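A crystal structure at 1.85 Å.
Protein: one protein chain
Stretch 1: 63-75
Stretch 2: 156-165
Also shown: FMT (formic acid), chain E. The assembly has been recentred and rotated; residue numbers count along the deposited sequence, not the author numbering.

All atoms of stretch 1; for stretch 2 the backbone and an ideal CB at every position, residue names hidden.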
# COMPACT_ATOMS: atom_id res chain seq x y z
N SER A 63 -4.39 -6.53 -8.66
CA SER A 63 -4.15 -7.05 -9.97
C SER A 63 -2.72 -6.66 -10.43
O SER A 63 -2.27 -5.51 -10.22
CB SER A 63 -5.13 -6.42 -10.96
OG SER A 63 -4.76 -6.65 -12.28
N GLU A 64 -2.00 -7.59 -11.05
CA GLU A 64 -0.72 -7.22 -11.63
C GLU A 64 -0.72 -6.14 -12.72
O GLU A 64 0.35 -5.64 -13.08
CB GLU A 64 0.07 -8.47 -12.06
CG GLU A 64 0.71 -9.13 -10.85
CD GLU A 64 1.85 -10.09 -11.15
OE1 GLU A 64 1.61 -11.05 -11.95
OE2 GLU A 64 2.93 -9.95 -10.51
N HIS A 65 -1.89 -5.77 -13.26
CA HIS A 65 -1.95 -4.75 -14.34
C HIS A 65 -2.34 -3.37 -13.84
O HIS A 65 -2.51 -2.47 -14.64
CB HIS A 65 -2.96 -5.16 -15.44
CG HIS A 65 -2.75 -6.57 -15.96
ND1 HIS A 65 -1.55 -7.03 -16.36
CD2 HIS A 65 -3.65 -7.63 -16.11
CE1 HIS A 65 -1.66 -8.32 -16.75
NE2 HIS A 65 -2.95 -8.69 -16.61
N HIS A 66 -2.57 -3.24 -12.54
CA HIS A 66 -2.90 -1.92 -11.95
C HIS A 66 -1.68 -1.07 -11.54
O HIS A 66 -0.56 -1.62 -11.26
CB HIS A 66 -3.83 -2.07 -10.73
CG HIS A 66 -5.23 -2.65 -11.04
ND1 HIS A 66 -5.70 -2.89 -12.30
CD2 HIS A 66 -6.21 -3.09 -10.17
CE1 HIS A 66 -6.98 -3.38 -12.23
NE2 HIS A 66 -7.28 -3.50 -10.92
N PHE A 67 -1.87 0.24 -11.43
CA PHE A 67 -0.83 1.14 -10.85
C PHE A 67 -1.15 1.23 -9.36
O PHE A 67 -2.31 1.28 -8.97
CB PHE A 67 -1.00 2.53 -11.44
CG PHE A 67 -0.21 3.60 -10.74
CD1 PHE A 67 1.10 3.88 -11.19
CD2 PHE A 67 -0.75 4.36 -9.67
CE1 PHE A 67 1.85 4.87 -10.57
CE2 PHE A 67 0.02 5.34 -9.03
CZ PHE A 67 1.32 5.58 -9.48
N TYR A 68 -0.13 1.21 -8.53
CA TYR A 68 -0.33 1.43 -7.09
C TYR A 68 0.52 2.59 -6.59
O TYR A 68 1.67 2.75 -7.06
CB TYR A 68 0.04 0.17 -6.30
CG TYR A 68 -0.91 -0.95 -6.59
CD1 TYR A 68 -0.71 -1.84 -7.67
CD2 TYR A 68 -2.03 -1.12 -5.81
CE1 TYR A 68 -1.63 -2.83 -7.99
CE2 TYR A 68 -2.96 -2.12 -6.07
CZ TYR A 68 -2.72 -3.01 -7.17
OH TYR A 68 -3.69 -3.97 -7.45
N CYS A 69 -0.02 3.37 -5.67
CA CYS A 69 0.80 4.21 -4.83
C CYS A 69 0.82 3.70 -3.37
O CYS A 69 -0.26 3.51 -2.80
CB CYS A 69 0.29 5.66 -4.84
SG CYS A 69 1.41 6.81 -3.95
N ALA A 70 2.01 3.46 -2.85
CA ALA A 70 2.26 3.16 -1.46
C ALA A 70 2.61 4.46 -0.73
O ALA A 70 3.59 5.16 -1.07
CB ALA A 70 3.39 2.16 -1.30
N ILE A 71 1.80 4.80 0.26
CA ILE A 71 2.06 6.02 1.06
C ILE A 71 2.59 5.60 2.40
O ILE A 71 1.94 4.83 3.08
CB ILE A 71 0.79 6.88 1.29
CG1 ILE A 71 0.15 7.15 -0.07
CG2 ILE A 71 1.14 8.19 2.07
CD1 ILE A 71 -1.25 7.76 0.03
N PHE A 72 3.75 6.11 2.78
CA PHE A 72 4.30 5.79 4.09
C PHE A 72 4.02 6.95 4.99
O PHE A 72 4.33 8.10 4.61
CB PHE A 72 5.82 5.55 3.99
CG PHE A 72 6.15 4.27 3.28
CD1 PHE A 72 6.06 4.23 1.90
CD2 PHE A 72 6.54 3.13 3.97
CE1 PHE A 72 6.38 3.08 1.19
CE2 PHE A 72 6.87 1.95 3.25
CZ PHE A 72 6.75 1.93 1.87
N ILE A 73 3.42 6.69 6.14
CA ILE A 73 2.91 7.68 7.05
C ILE A 73 3.58 7.48 8.41
O ILE A 73 3.20 6.64 9.15
CB ILE A 73 1.39 7.53 7.22
CG1 ILE A 73 0.68 7.60 5.89
CG2 ILE A 73 0.84 8.59 8.12
CD1 ILE A 73 -0.57 6.82 5.81
N PRO A 74 4.58 8.27 8.70
CA PRO A 74 5.34 8.14 9.94
C PRO A 74 4.54 8.61 11.12
O PRO A 74 3.86 9.57 11.03
CB PRO A 74 6.53 9.06 9.73
CG PRO A 74 6.09 9.98 8.67
CD PRO A 74 5.22 9.21 7.78
N SER A 75 4.61 7.92 12.22
CA SER A 75 3.98 8.39 13.43
C SER A 75 4.78 7.86 14.64
O SER A 75 5.83 7.34 14.48
CB SER A 75 2.64 7.73 13.57
OG SER A 75 1.83 8.44 14.39
N UNK A 156 9.47 12.11 6.94
CA UNK A 156 9.82 11.08 5.98
C UNK A 156 8.53 10.48 5.33
O UNK A 156 8.60 9.50 4.60
CB UNK A 156 10.64 9.99 6.67
N UNK A 157 7.38 11.11 5.58
CA UNK A 157 6.25 10.89 4.70
C UNK A 157 6.72 10.85 3.25
O UNK A 157 7.41 11.77 2.74
CB UNK A 157 5.19 11.98 4.90
N UNK A 158 6.37 9.77 2.55
CA UNK A 158 6.61 9.78 1.11
C UNK A 158 5.77 8.72 0.40
O UNK A 158 5.16 7.84 1.06
CB UNK A 158 8.10 9.55 0.82
N UNK A 159 5.77 8.83 -0.93
CA UNK A 159 5.04 7.96 -1.85
C UNK A 159 6.05 7.11 -2.65
O UNK A 159 7.05 7.65 -3.16
CB UNK A 159 4.15 8.78 -2.79
N UNK A 160 5.83 5.81 -2.70
CA UNK A 160 6.53 4.99 -3.68
C UNK A 160 5.58 4.55 -4.76
O UNK A 160 4.63 3.74 -4.50
CB UNK A 160 7.18 3.77 -3.02
N UNK A 161 5.82 4.98 -5.99
CA UNK A 161 4.93 4.52 -7.10
C UNK A 161 5.34 3.11 -7.59
O UNK A 161 6.53 2.82 -7.71
CB UNK A 161 4.98 5.51 -8.27
N UNK A 162 4.36 2.24 -7.84
CA UNK A 162 4.51 0.83 -8.28
C UNK A 162 3.84 0.66 -9.64
O UNK A 162 2.60 0.78 -9.78
CB UNK A 162 3.90 -0.14 -7.26
N UNK A 163 4.66 0.47 -10.67
CA UNK A 163 4.16 0.25 -12.05
C UNK A 163 4.08 -1.24 -12.43
O UNK A 163 4.92 -2.04 -12.00
CB UNK A 163 5.07 0.97 -13.05
N UNK A 164 3.07 -1.65 -13.23
CA UNK A 164 3.01 -3.06 -13.67
C UNK A 164 4.18 -3.43 -14.52
O UNK A 164 4.74 -2.56 -15.26
CB UNK A 164 1.72 -3.34 -14.45
N UNK A 165 4.55 -4.70 -14.47
CA UNK A 165 5.71 -5.18 -15.22
C UNK A 165 5.25 -5.46 -16.66
O UNK A 165 4.22 -6.13 -16.86
CB UNK A 165 6.31 -6.43 -14.57
C FMT E . 5.78 -0.39 -1.21
O1 FMT E . 5.15 -1.03 -0.33
O2 FMT E . 7.03 0.05 -0.91

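Position 156 lies beyond the paired region, its ideal CB 5.0 Å from Pro74 CG. Small or polar residues would serve; it is Ser156, which makes little contact.

At position 157 the ideal CB lies 4.0 Å from Pro74 CD, and the apolar side chains of Ile71 and Ile73 lie beyond. A long or aromatic apolar group would suit. Tyr157 fills the role: CE2 lies 3.6 Å from Ile71 CG2, and CB packs 3.9 Å from Pro74 CD.

Position 158 pairs with Phe72, but its ideal CB has nothing of stretch 1 within 5.5 Å, so only a side chain that reaches back gains contact. Phe158, with chi1 p, does so. Its ring is nearly parallel to that of Phe72 but slid aside, with CE1 3.4 Å from Phe72 CD1. The backbones are joined by Phe72 N to Phe158 O at 2.8 Å and a weak return bond, Phe158 N to Phe72 O, at 3.3 Å.

Position 159 shares a face with Cys69 and Ile71, its ideal CB 3.6 Å from Cys69 SG. A slender, unbranched start to the side chain would fit well. Glu159 passes its methylene CG 4.3 Å from Ile71 CG1, while its carboxylate finds partners elsewhere in the structure.

Position 160 faces the side of Ala70 and Phe72. Alanine leaves room, and the formic acid nearby offers oxygen acceptors, so a long donor is attractive, though an apolar chain could also pack. Arg160 donates from NH1 to FMT O2 at 2.8 Å.

At position 161 the ideal CB is 3.9 Å from Phe67 CZ, inviting an aromatic or a bulky aliphatic group. Tyr161 turns its ring face to the edge of Phe67, whose CZ is 3.5 Å from Tyr161 CG, and its own edge to Cys69 SG, 3.7 Å from Tyr161 CE1.

Position 162 pairs with Tyr68, on the face it shares with Ala70, where a medium aliphatic residue fits. Leu162 places CB 4.0 Å from Tyr68 CB; its N bonds Tyr68 O at 2.8 Å.

Position 163 points away, so many residues would do. Tyr163 nevertheless presents its ring face to the edge of Phe67, with CE2 3.9 Å from Phe67 CE1.

At position 164 the ideal CB is a tight 3.0 Å from Glu64 O, and phi of -64° permits proline. Pro164 sets CB 3.3 Å from Glu64 O and CG 3.3 Å from His66 O.

Position 165 is largely free of stretch 1; Ile165 N donates to a water that bridges to Glu64 O.

Stretch 2, residues 156-165: SYFERYLYPI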
# COMPACT_ATOMS: atom_id res chain seq x y z
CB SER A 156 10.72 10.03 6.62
OG SER A 156 10.21 9.65 7.88
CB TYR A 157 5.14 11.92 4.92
CG TYR A 157 3.94 11.84 4.03
CD1 TYR A 157 3.99 12.27 2.70
CD2 TYR A 157 2.69 11.35 4.53
CE1 TYR A 157 2.82 12.20 1.88
CE2 TYR A 157 1.54 11.32 3.75
CZ TYR A 157 1.61 11.74 2.43
OH TYR A 157 0.47 11.71 1.64
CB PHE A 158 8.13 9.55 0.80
CG PHE A 158 8.52 8.10 0.72
CD1 PHE A 158 8.67 7.35 1.87
CD2 PHE A 158 8.79 7.50 -0.52
CE1 PHE A 158 9.01 6.01 1.79
CE2 PHE A 158 9.15 6.18 -0.61
CZ PHE A 158 9.25 5.43 0.55
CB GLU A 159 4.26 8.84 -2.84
CG GLU A 159 3.04 9.48 -2.18
CD GLU A 159 2.14 10.18 -3.18
OE1 GLU A 159 2.63 10.51 -4.27
OE2 GLU A 159 0.93 10.42 -2.89
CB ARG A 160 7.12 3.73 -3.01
CG ARG A 160 7.91 2.87 -4.05
CD ARG A 160 8.80 1.78 -3.43
NE ARG A 160 10.06 2.26 -2.80
CZ ARG A 160 10.29 2.20 -1.49
NH1 ARG A 160 9.35 1.62 -0.67
NH2 ARG A 160 11.44 2.64 -0.98
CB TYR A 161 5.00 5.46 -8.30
CG TYR A 161 4.29 6.79 -8.17
CD1 TYR A 161 3.66 7.19 -6.98
CD2 TYR A 161 4.25 7.67 -9.28
CE1 TYR A 161 2.98 8.42 -6.90
CE2 TYR A 161 3.62 8.91 -9.20
CZ TYR A 161 2.98 9.28 -8.04
OH TYR A 161 2.34 10.50 -7.99
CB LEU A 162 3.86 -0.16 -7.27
CG LEU A 162 4.18 -0.05 -5.79
CD1 LEU A 162 3.61 -1.26 -4.99
CD2 LEU A 162 5.64 -0.01 -5.42
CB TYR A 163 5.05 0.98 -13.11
CG TYR A 163 5.17 2.47 -12.91
CD1 TYR A 163 6.06 2.97 -12.00
CD2 TYR A 163 4.39 3.38 -13.62
CE1 TYR A 163 6.18 4.32 -11.75
CE2 TYR A 163 4.52 4.74 -13.40
CZ TYR A 163 5.42 5.19 -12.43
OH TYR A 163 5.64 6.56 -12.22
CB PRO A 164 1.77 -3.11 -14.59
CG PRO A 164 0.93 -1.97 -14.13
CD PRO A 164 1.94 -0.87 -13.82
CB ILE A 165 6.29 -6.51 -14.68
CG1 ILE A 165 6.46 -6.55 -13.14
CG2 ILE A 165 7.57 -6.84 -15.43
CD1 ILE A 165 7.56 -5.64 -12.67
O HOH W 1 2.93 -6.16 -12.57
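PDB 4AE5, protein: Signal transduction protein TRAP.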